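Local coordinates for DUF724 domain-containing protein 6-like (Raphanus sativus, PDB 5ZWX) that binds histone H3 tails carrying the H3K9me2 mark through a tandem Agenet-domain cassette and, like its Arabidopsis counterpart, probably links this mark to DNA methylation in heterochromatin, at residues Tyr34-Ala40 and Glu52-Leu58; Arg78-Pro82 and Arg140-Glu144. One frame throughout, in Å; residues are numbered along the deposited sequence.

Interaction 1 of 2, residues Tyr34-Ala40 and Glu52-Leu58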
ATOM      1  N   TYR A  34      -2.216   2.113   0.516  1.00 29.11           N
ATOM      2  CA  TYR A  34      -2.121   3.335   1.333  1.00 25.83           C
ATOM      3  C   TYR A  34      -1.901   3.006   2.804  1.00 29.43           C
ATOM      4  O   TYR A  34      -2.525   2.076   3.317  1.00 28.61           O
ATOM      5  CB  TYR A  34      -3.377   4.195   1.148  1.00 27.87           C
ATOM      6  CG  TYR A  34      -3.183   5.081  -0.097  1.00 28.04           C
ATOM      7  CD1 TYR A  34      -3.280   4.536  -1.377  1.00 26.71           C
ATOM      8  CD2 TYR A  34      -2.833   6.430   0.016  1.00 29.99           C
ATOM      9  CE1 TYR A  34      -3.045   5.344  -2.547  1.00 23.69           C
ATOM     10  CE2 TYR A  34      -2.608   7.228  -1.129  1.00 31.60           C
ATOM     11  CZ  TYR A  34      -2.723   6.671  -2.395  1.00 30.21           C
ATOM     12  OH  TYR A  34      -2.480   7.437  -3.530  1.00 27.18           O
HETATM   13  N   MSE A  35      -0.998   3.718   3.469  1.00 31.37           N
HETATM   14  CA  MSE A  35      -0.681   3.403   4.869  1.00 31.10           C
HETATM   15  C   MSE A  35      -1.802   3.863   5.788  1.00 36.31           C
HETATM   16  O   MSE A  35      -2.432   4.888   5.537  1.00 35.33           O
HETATM   17  CB  MSE A  35       0.643   4.051   5.296  1.00 37.42           C
HETATM   18  CG  MSE A  35       1.792   3.800   4.344  1.00 39.56           C
HETATM   19 SE   MSE A  35       2.196   1.879   4.043  1.00 47.50          SE
HETATM   20  CE  MSE A  35       1.110   1.535   2.433  1.00 32.04           C
ATOM     21  N   GLY A  36      -2.075   3.099   6.851  1.00 34.19           N
ATOM     22  CA  GLY A  36      -3.057   3.550   7.816  1.00 33.79           C
ATOM     23  C   GLY A  36      -2.978   2.777   9.118  1.00 38.62           C
ATOM     24  O   GLY A  36      -1.989   2.095   9.379  1.00 33.66           O
ATOM     25  N   LYS A  37      -4.007   2.905   9.943  1.00 34.00           N
ATOM     26  CA  LYS A  37      -4.041   2.147  11.194  1.00 36.37           C
ATOM     27  C   LYS A  37      -5.441   1.606  11.457  1.00 38.79           C
ATOM     28  O   LYS A  37      -6.431   2.183  11.021  1.00 38.86           O
ATOM     29  CB  LYS A  37      -3.564   3.023  12.352  1.00 42.54           C
ATOM     30  CG  LYS A  37      -4.489   4.179  12.691  1.00 51.67           C
ATOM     31  CD  LYS A  37      -4.241   4.671  14.117  1.00 64.05           C
ATOM     32  CE  LYS A  37      -5.484   5.335  14.703  1.00 69.73           C
ATOM     33  NZ  LYS A  37      -5.273   6.750  15.116  1.00 74.99           N
ATOM     34  N   VAL A  38      -5.525   0.499  12.188  1.00 35.68           N
ATOM     35  CA  VAL A  38      -6.820  -0.059  12.510  1.00 36.63           C
ATOM     36  C   VAL A  38      -7.478   0.741  13.629  1.00 42.31           C
ATOM     37  O   VAL A  38      -6.872   0.986  14.675  1.00 44.76           O
ATOM     38  CB  VAL A  38      -6.691  -1.531  12.943  1.00 39.90           C
ATOM     39  CG1 VAL A  38      -8.058  -2.069  13.375  1.00 37.44           C
ATOM     40  CG2 VAL A  38      -6.079  -2.366  11.803  1.00 36.34           C
ATOM     41  N   VAL A  39      -8.727   1.131  13.418  1.00 42.28           N
ATOM     42  CA  VAL A  39      -9.514   1.780  14.468  1.00 46.51           C
ATOM     43  C   VAL A  39     -10.436   0.796  15.196  1.00 45.86           C
ATOM     44  O   VAL A  39     -10.605   0.876  16.417  1.00 46.67           O
ATOM     45  CB  VAL A  39     -10.355   2.935  13.886  1.00 49.20           C
ATOM     46  CG1 VAL A  39     -11.232   3.558  14.961  1.00 55.11           C
ATOM     47  CG2 VAL A  39      -9.446   3.969  13.307  1.00 48.24           C
ATOM     48  N   ALA A  40     -11.024  -0.139  14.459  1.00 42.86           N
ATOM     49  CA  ALA A  40     -11.914  -1.111  15.084  1.00 47.29           C
ATOM     50  C   ALA A  40     -11.936  -2.414  14.299  1.00 43.82           C
ATOM     51  O   ALA A  40     -11.779  -2.409  13.067  1.00 43.89           O
ATOM     52  CB  ALA A  40     -13.323  -0.538  15.209  1.00 51.20           C
ATOM     53  N   GLU A  52     -12.763  -1.041  10.690  1.00 40.66           N
ATOM     54  CA  GLU A  52     -12.654   0.362  10.337  1.00 41.79           C
ATOM     55  C   GLU A  52     -11.183   0.749  10.396  1.00 36.09           C
ATOM     56  O   GLU A  52     -10.481   0.349  11.325  1.00 37.03           O
ATOM     57  CB  GLU A  52     -13.495   1.225  11.266  1.00 47.93           C
ATOM     58  CG  GLU A  52     -13.500   2.704  10.896  1.00 50.23           C
ATOM     59  CD  GLU A  52     -14.266   3.526  11.902  1.00 58.82           C
ATOM     60  OE1 GLU A  52     -14.636   2.948  12.938  1.00 59.53           O
ATOM     61  OE2 GLU A  52     -14.486   4.734  11.670  1.00 68.28           O
ATOM     62  N   VAL A  53     -10.718   1.512   9.411  1.00 37.49           N
ATOM     63  CA  VAL A  53      -9.329   1.971   9.362  1.00 36.02           C
ATOM     64  C   VAL A  53      -9.283   3.473   9.183  1.00 38.27           C
ATOM     65  O   VAL A  53     -10.245   4.085   8.703  1.00 39.72           O
ATOM     66  CB  VAL A  53      -8.497   1.319   8.212  1.00 33.25           C
ATOM     67  CG1 VAL A  53      -8.410  -0.190   8.401  1.00 35.11           C
ATOM     68  CG2 VAL A  53      -9.068   1.675   6.818  1.00 32.45           C
ATOM     69  N   GLU A  54      -8.173   4.058   9.624  1.00 36.95           N
ATOM     70  CA  GLU A  54      -7.889   5.478   9.410  1.00 41.25           C
ATOM     71  C   GLU A  54      -6.661   5.621   8.545  1.00 39.41           C
ATOM     72  O   GLU A  54      -5.627   5.041   8.860  1.00 38.45           O
ATOM     73  CB  GLU A  54      -7.662   6.188  10.741  1.00 47.01           C
ATOM     74  CG  GLU A  54      -7.290   7.651  10.596  1.00 49.20           C
ATOM     75  CD  GLU A  54      -7.123   8.330  11.937  1.00 55.64           C
ATOM     76  OE1 GLU A  54      -5.982   8.353  12.446  1.00 62.31           O
ATOM     77  OE2 GLU A  54      -8.134   8.825  12.484  1.00 54.93           O
ATOM     78  N   TYR A  55      -6.759   6.389   7.459  1.00 38.47           N
ATOM     79  CA  TYR A  55      -5.611   6.592   6.586  1.00 38.03           C
ATOM     80  C   TYR A  55      -4.620   7.563   7.199  1.00 39.30           C
ATOM     81  O   TYR A  55      -5.007   8.503   7.883  1.00 43.91           O
ATOM     82  CB  TYR A  55      -6.047   7.120   5.211  1.00 36.81           C
ATOM     83  CG  TYR A  55      -6.806   6.112   4.388  1.00 36.79           C
ATOM     84  CD1 TYR A  55      -8.100   5.725   4.736  1.00 35.10           C
ATOM     85  CD2 TYR A  55      -6.228   5.531   3.278  1.00 39.50           C
ATOM     86  CE1 TYR A  55      -8.783   4.802   3.986  1.00 33.32           C
ATOM     87  CE2 TYR A  55      -6.912   4.606   2.515  1.00 42.08           C
ATOM     88  CZ  TYR A  55      -8.188   4.254   2.866  1.00 39.15           C
ATOM     89  OH  TYR A  55      -8.854   3.335   2.095  1.00 45.09           O
ATOM     90  N   THR A  56      -3.339   7.331   6.931  1.00 37.56           N
ATOM     91  CA  THR A  56      -2.285   8.204   7.419  1.00 42.13           C
ATOM     92  C   THR A  56      -2.126   9.425   6.513  1.00 42.73           C
ATOM     93  O   THR A  56      -1.819  10.518   6.990  1.00 44.05           O
ATOM     94  CB  THR A  56      -0.935   7.459   7.508  1.00 46.68           C
ATOM     95  OG1 THR A  56      -1.063   6.357   8.412  1.00 47.07           O
ATOM     96  CG2 THR A  56       0.171   8.383   8.015  1.00 52.04           C
ATOM     97  N   THR A  57      -2.331   9.249   5.208  1.00 37.82           N
ATOM     98  CA  THR A  57      -2.025  10.350   4.262  1.00 41.55           C
ATOM     99  C   THR A  57      -3.212  10.819   3.407  1.00 41.86           C
ATOM    100  O   THR A  57      -3.062  11.707   2.561  1.00 38.69           O
ATOM    101  CB  THR A  57      -0.909   9.951   3.293  1.00 41.11           C
ATOM    102  OG1 THR A  57      -1.404   8.933   2.412  1.00 38.31           O
ATOM    103  CG2 THR A  57       0.323   9.431   4.040  1.00 42.35           C
ATOM    104  N   LEU A  58      -4.380  10.212   3.598  1.00 38.15           N
ATOM    105  CA  LEU A  58      -5.594  10.662   2.914  1.00 37.41           C
ATOM    106  C   LEU A  58      -6.530  11.273   3.935  1.00 40.22           C
ATOM    107  O   LEU A  58      -6.666  10.758   5.049  1.00 38.28           O
ATOM    108  CB  LEU A  58      -6.303   9.508   2.186  1.00 38.25           C
ATOM    109  CG  LEU A  58      -5.594   8.803   1.027  1.00 39.38           C
ATOM    110  CD1 LEU A  58      -6.528   7.763   0.419  1.00 33.90           C
ATOM    111  CD2 LEU A  58      -5.132   9.807  -0.012  1.00 40.35           C
TER
HETATM  112  O   HOH W   1      -2.787   6.893   3.795  1.00 31.44           O

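Interaction 2 of 2, residues Arg78-Pro82 and Arg140-Glu144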
ATOM      1  N   ARG A  78      -3.282  -5.564   4.877  1.00 30.70           N
ATOM      2  CA  ARG A  78      -2.119  -6.407   5.154  1.00 32.37           C
ATOM      3  C   ARG A  78      -1.199  -5.673   6.109  1.00 28.98           C
ATOM      4  O   ARG A  78      -1.413  -4.493   6.363  1.00 34.21           O
ATOM      5  CB  ARG A  78      -1.405  -6.797   3.871  1.00 26.84           C
ATOM      6  CG  ARG A  78      -0.687  -5.576   3.187  1.00 24.90           C
ATOM      7  CD  ARG A  78      -0.126  -5.968   1.826  1.00 28.09           C
ATOM      8  NE  ARG A  78       0.924  -4.997   1.423  1.00 25.91           N
ATOM      9  CZ  ARG A  78       1.769  -5.193   0.407  1.00 29.34           C
ATOM     10  NH1 ARG A  78       1.680  -6.295  -0.332  1.00 31.62           N
ATOM     11  NH2 ARG A  78       2.703  -4.289   0.136  1.00 27.92           N
ATOM     12  N   PRO A  79      -0.205  -6.369   6.710  1.00 30.97           N
ATOM     13  CA  PRO A  79       0.631  -5.621   7.630  1.00 29.94           C
ATOM     14  C   PRO A  79       1.538  -4.673   6.835  1.00 32.09           C
ATOM     15  O   PRO A  79       1.635  -4.873   5.629  1.00 33.56           O
ATOM     16  CB  PRO A  79       1.453  -6.724   8.363  1.00 35.45           C
ATOM     17  CG  PRO A  79       0.798  -8.008   8.012  1.00 35.88           C
ATOM     18  CD  PRO A  79       0.182  -7.790   6.652  1.00 32.39           C
ATOM     19  N   PRO A  80       2.178  -3.706   7.498  1.00 34.26           N
ATOM     20  CA  PRO A  80       3.235  -2.914   6.853  1.00 42.28           C
ATOM     21  C   PRO A  80       4.258  -3.810   6.173  1.00 41.47           C
ATOM     22  O   PRO A  80       4.652  -4.824   6.719  1.00 38.52           O
ATOM     23  CB  PRO A  80       3.885  -2.171   8.018  1.00 45.80           C
ATOM     24  CG  PRO A  80       2.851  -2.147   9.073  1.00 44.60           C
ATOM     25  CD  PRO A  80       2.118  -3.428   8.945  1.00 39.45           C
ATOM     26  N   ALA A  81       4.674  -3.434   4.975  1.00 41.80           N
ATOM     27  CA  ALA A  81       5.676  -4.175   4.245  1.00 42.67           C
ATOM     28  C   ALA A  81       6.931  -4.337   5.117  1.00 40.83           C
ATOM     29  O   ALA A  81       7.252  -3.465   5.928  1.00 43.25           O
ATOM     30  CB  ALA A  81       6.011  -3.444   2.921  1.00 43.62           C
ATOM     31  N   PRO A  82       7.638  -5.454   4.954  1.00 44.38           N
ATOM     32  CA  PRO A  82       8.825  -5.721   5.772  1.00 52.23           C
ATOM     33  C   PRO A  82       9.862  -4.606   5.650  1.00 59.59           C
ATOM     34  O   PRO A  82       9.998  -4.024   4.564  1.00 58.40           O
ATOM     35  CB  PRO A  82       9.346  -7.037   5.194  1.00 51.21           C
ATOM     36  CG  PRO A  82       8.140  -7.673   4.607  1.00 48.31           C
ATOM     37  CD  PRO A  82       7.361  -6.553   4.015  1.00 46.41           C
ATOM     38  N   ARG A 140      10.106   0.845  -3.753  1.00 26.60           N
ATOM     39  CA  ARG A 140      10.431  -0.294  -2.889  1.00 30.69           C
ATOM     40  C   ARG A 140      10.221  -1.604  -3.669  1.00 28.87           C
ATOM     41  O   ARG A 140       9.414  -1.671  -4.561  1.00 26.57           O
ATOM     42  CB  ARG A 140       9.569  -0.262  -1.618  1.00 29.06           C
ATOM     43  CG  ARG A 140       8.081  -0.485  -1.875  1.00 25.46           C
ATOM     44  CD  ARG A 140       7.219  -0.371  -0.559  1.00 28.80           C
ATOM     45  NE  ARG A 140       5.802  -0.717  -0.781  1.00 27.15           N
ATOM     46  CZ  ARG A 140       4.873  -0.780   0.183  1.00 31.59           C
ATOM     47  NH1 ARG A 140       5.181  -0.479   1.450  1.00 30.42           N
ATOM     48  NH2 ARG A 140       3.619  -1.133  -0.121  1.00 29.54           N
ATOM     49  N   PHE A 141      10.920  -2.670  -3.316  1.00 26.23           N
ATOM     50  CA  PHE A 141      10.683  -3.929  -4.003  1.00 29.40           C
ATOM     51  C   PHE A 141       9.328  -4.403  -3.570  1.00 35.37           C
ATOM     52  O   PHE A 141       8.981  -4.266  -2.399  1.00 32.67           O
ATOM     53  CB  PHE A 141      11.792  -4.953  -3.692  1.00 29.15           C
ATOM     54  CG  PHE A 141      13.078  -4.613  -4.355  1.00 37.78           C
ATOM     55  CD1 PHE A 141      13.229  -4.813  -5.714  1.00 39.58           C
ATOM     56  CD2 PHE A 141      14.131  -4.063  -3.637  1.00 41.68           C
ATOM     57  CE1 PHE A 141      14.422  -4.483  -6.353  1.00 46.92           C
ATOM     58  CE2 PHE A 141      15.322  -3.748  -4.257  1.00 46.74           C
ATOM     59  CZ  PHE A 141      15.468  -3.952  -5.622  1.00 44.23           C
ATOM     60  N   HIS A 142       8.544  -4.885  -4.529  1.00 27.61           N
ATOM     61  CA  HIS A 142       7.180  -5.320  -4.258  1.00 25.86           C
ATOM     62  C   HIS A 142       7.182  -6.642  -3.496  1.00 27.40           C
ATOM     63  O   HIS A 142       7.990  -7.512  -3.794  1.00 30.19           O
ATOM     64  CB  HIS A 142       6.398  -5.501  -5.554  1.00 31.07           C
ATOM     65  CG  HIS A 142       4.965  -5.844  -5.332  1.00 26.60           C
ATOM     66  ND1 HIS A 142       4.017  -4.902  -4.980  1.00 31.29           N
ATOM     67  CD2 HIS A 142       4.319  -7.038  -5.322  1.00 32.23           C
ATOM     68  CE1 HIS A 142       2.850  -5.489  -4.814  1.00 31.10           C
ATOM     69  NE2 HIS A 142       3.005  -6.794  -5.010  1.00 32.01           N
ATOM     70  N   ARG A 143       6.284  -6.768  -2.532  1.00 28.33           N
ATOM     71  CA  ARG A 143       6.097  -8.029  -1.800  1.00 32.19           C
ATOM     72  C   ARG A 143       4.620  -8.332  -1.685  1.00 33.90           C
ATOM     73  O   ARG A 143       3.793  -7.410  -1.767  1.00 31.03           O
ATOM     74  CB  ARG A 143       6.722  -7.961  -0.403  1.00 34.86           C
ATOM     75  CG  ARG A 143       8.228  -7.767  -0.384  1.00 38.87           C
ATOM     76  CD  ARG A 143       8.888  -8.715   0.640  1.00 55.55           C
ATOM     77  NE  ARG A 143      10.144  -8.153   1.127  1.00 69.08           N
ATOM     78  CZ  ARG A 143      10.946  -8.732   2.011  1.00 83.77           C
ATOM     79  NH1 ARG A 143      10.639  -9.915   2.531  1.00 83.61           N
ATOM     80  NH2 ARG A 143      12.062  -8.116   2.377  1.00101.89           N
ATOM     81  N   GLU A 144       4.268  -9.613  -1.473  1.00 29.91           N
ATOM     82  CA  GLU A 144       2.862  -9.963  -1.352  1.00 32.18           C
ATOM     83  C   GLU A 144       2.660 -10.627  -0.016  1.00 34.69           C
ATOM     84  O   GLU A 144       3.543 -11.321   0.464  1.00 32.76           O
ATOM     85  CB  GLU A 144       2.396 -10.887  -2.482  1.00 42.26           C
ATOM     86  CG  GLU A 144       2.241 -10.209  -3.849  1.00 49.31           C
ATOM     87  CD  GLU A 144       0.997  -9.319  -3.984  1.00 47.27           C
ATOM     88  OE1 GLU A 144       0.064  -9.376  -3.157  1.00 51.04           O
ATOM     89  OE2 GLU A 144       0.935  -8.569  -4.958  1.00 45.34           O
TER
HETATM   90  O   HOH W   2       4.914  -4.244  -1.534  1.00 26.91           O
HETATM   91  O   HOH W   3      -0.277  -8.514  -0.680  1.00 29.31           O

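Interaction 1 of 2, residues Tyr34-Ala40 and Glu52-Leu58
Tyr34 packs its side chain against Tyr55 at the neighbouring strand's end and Leu58 just past the corner: Tyr34 CB is 3.8 Å from CD2 at the edge of the Tyr55 ring, and Tyr34 CE2 is 3.8 Å from CD2 of Leu58. The two strands form an antiparallel beta hairpin of the Agenet domain, a member of the SH3 clan. Lys37 and Glu54 form a hydrogen-bonded pair, Lys37 N to Glu54 O and Glu54 N to Lys37 O both at 2.9 Å. Their side chains share a face and are joined by a salt bridge, Lys37 NZ to Glu54 OE1 at 3.2 Å, while Arg69 takes the other carboxylate oxygen. At Gly36 an ideal CB would lie 2.6 Å from Glu54 O, a clash. The bound histone peptide packs against Tyr34, Tyr55 and Leu58, so this end of the hairpin contributes to the peptide-binding surface. Beyond Tyr55 the chain turns a corner; Thr56 N donates to Met35 O at 3.0 Å, and a water links Met35 O (2.7 Å) to Thr57 N (2.8 Å). At the other end a classic beta bulge shifts the register: Glu52 O accepts from Val39 N at 2.8 Å and Ala40 N at 3.2 Å.

Interaction 2 of 2, residues Arg78-Pro82 and Arg140-Glu144
A charged side chain meets a backbone carbonyl here: Arg78 NH1 donates to Arg143 O at 2.8 Å. Two waters widen this link, one accepting from Arg78 NH2 (2.8 Å) and Arg143 N (3.0 Å), the other accepting from Arg78 NH1 (3.0 Å) and donating to Glu144 OE1 (2.6 Å). Glu144 OE2 accepts from His142 NE2 at 2.7 Å. Arg78 NH2 also comes within 3.3 Å of Arg140 NH2, two donors of like charge. Farther out, Ala81 CB sits over a face of the Arg140 guanidinium, 3.4 Å from NH1, and Pro82 CB covers a face of the Arg143 guanidinium, 3.9 Å from CZ; Arg143 NH1 bonds Pro152 O. The end of strand 77-78 and the loop after it thus meet strand 139-146, burying 304 Å² and joining the first Agenet unit to the later half of the cassette. Two guanidiniums are adjacent, with Arg143 further out: Glu21, salt-bridged to Arg78 and Arg140, and Asp100, salt-bridged to Arg140, offset their charge, while carbonyl and waters satisfy N-H donors.

Interaction 1 closes before interaction 2 opens along the chain, and their centres lie 16 Å apart. Nearest atoms approach to about 4 Å without touching. Both reach the same antiparallel sheet, in which strand 19-22 pairs with strand 32-40 of interaction 1 and with strand 77-78, which leads into interaction 2. Glu21 on that strand is a shared neighbour, touched by Met35 and salt-bridged to Arg78 and Arg140. Interaction 1 is a local hairpin, its segments 12 residues apart, whereas interaction 2 spans 58 residues and ties the first Agenet domain to the later strands. Strands 32-40 and 106-116 also pair, consistent with the two halves forming one cassette.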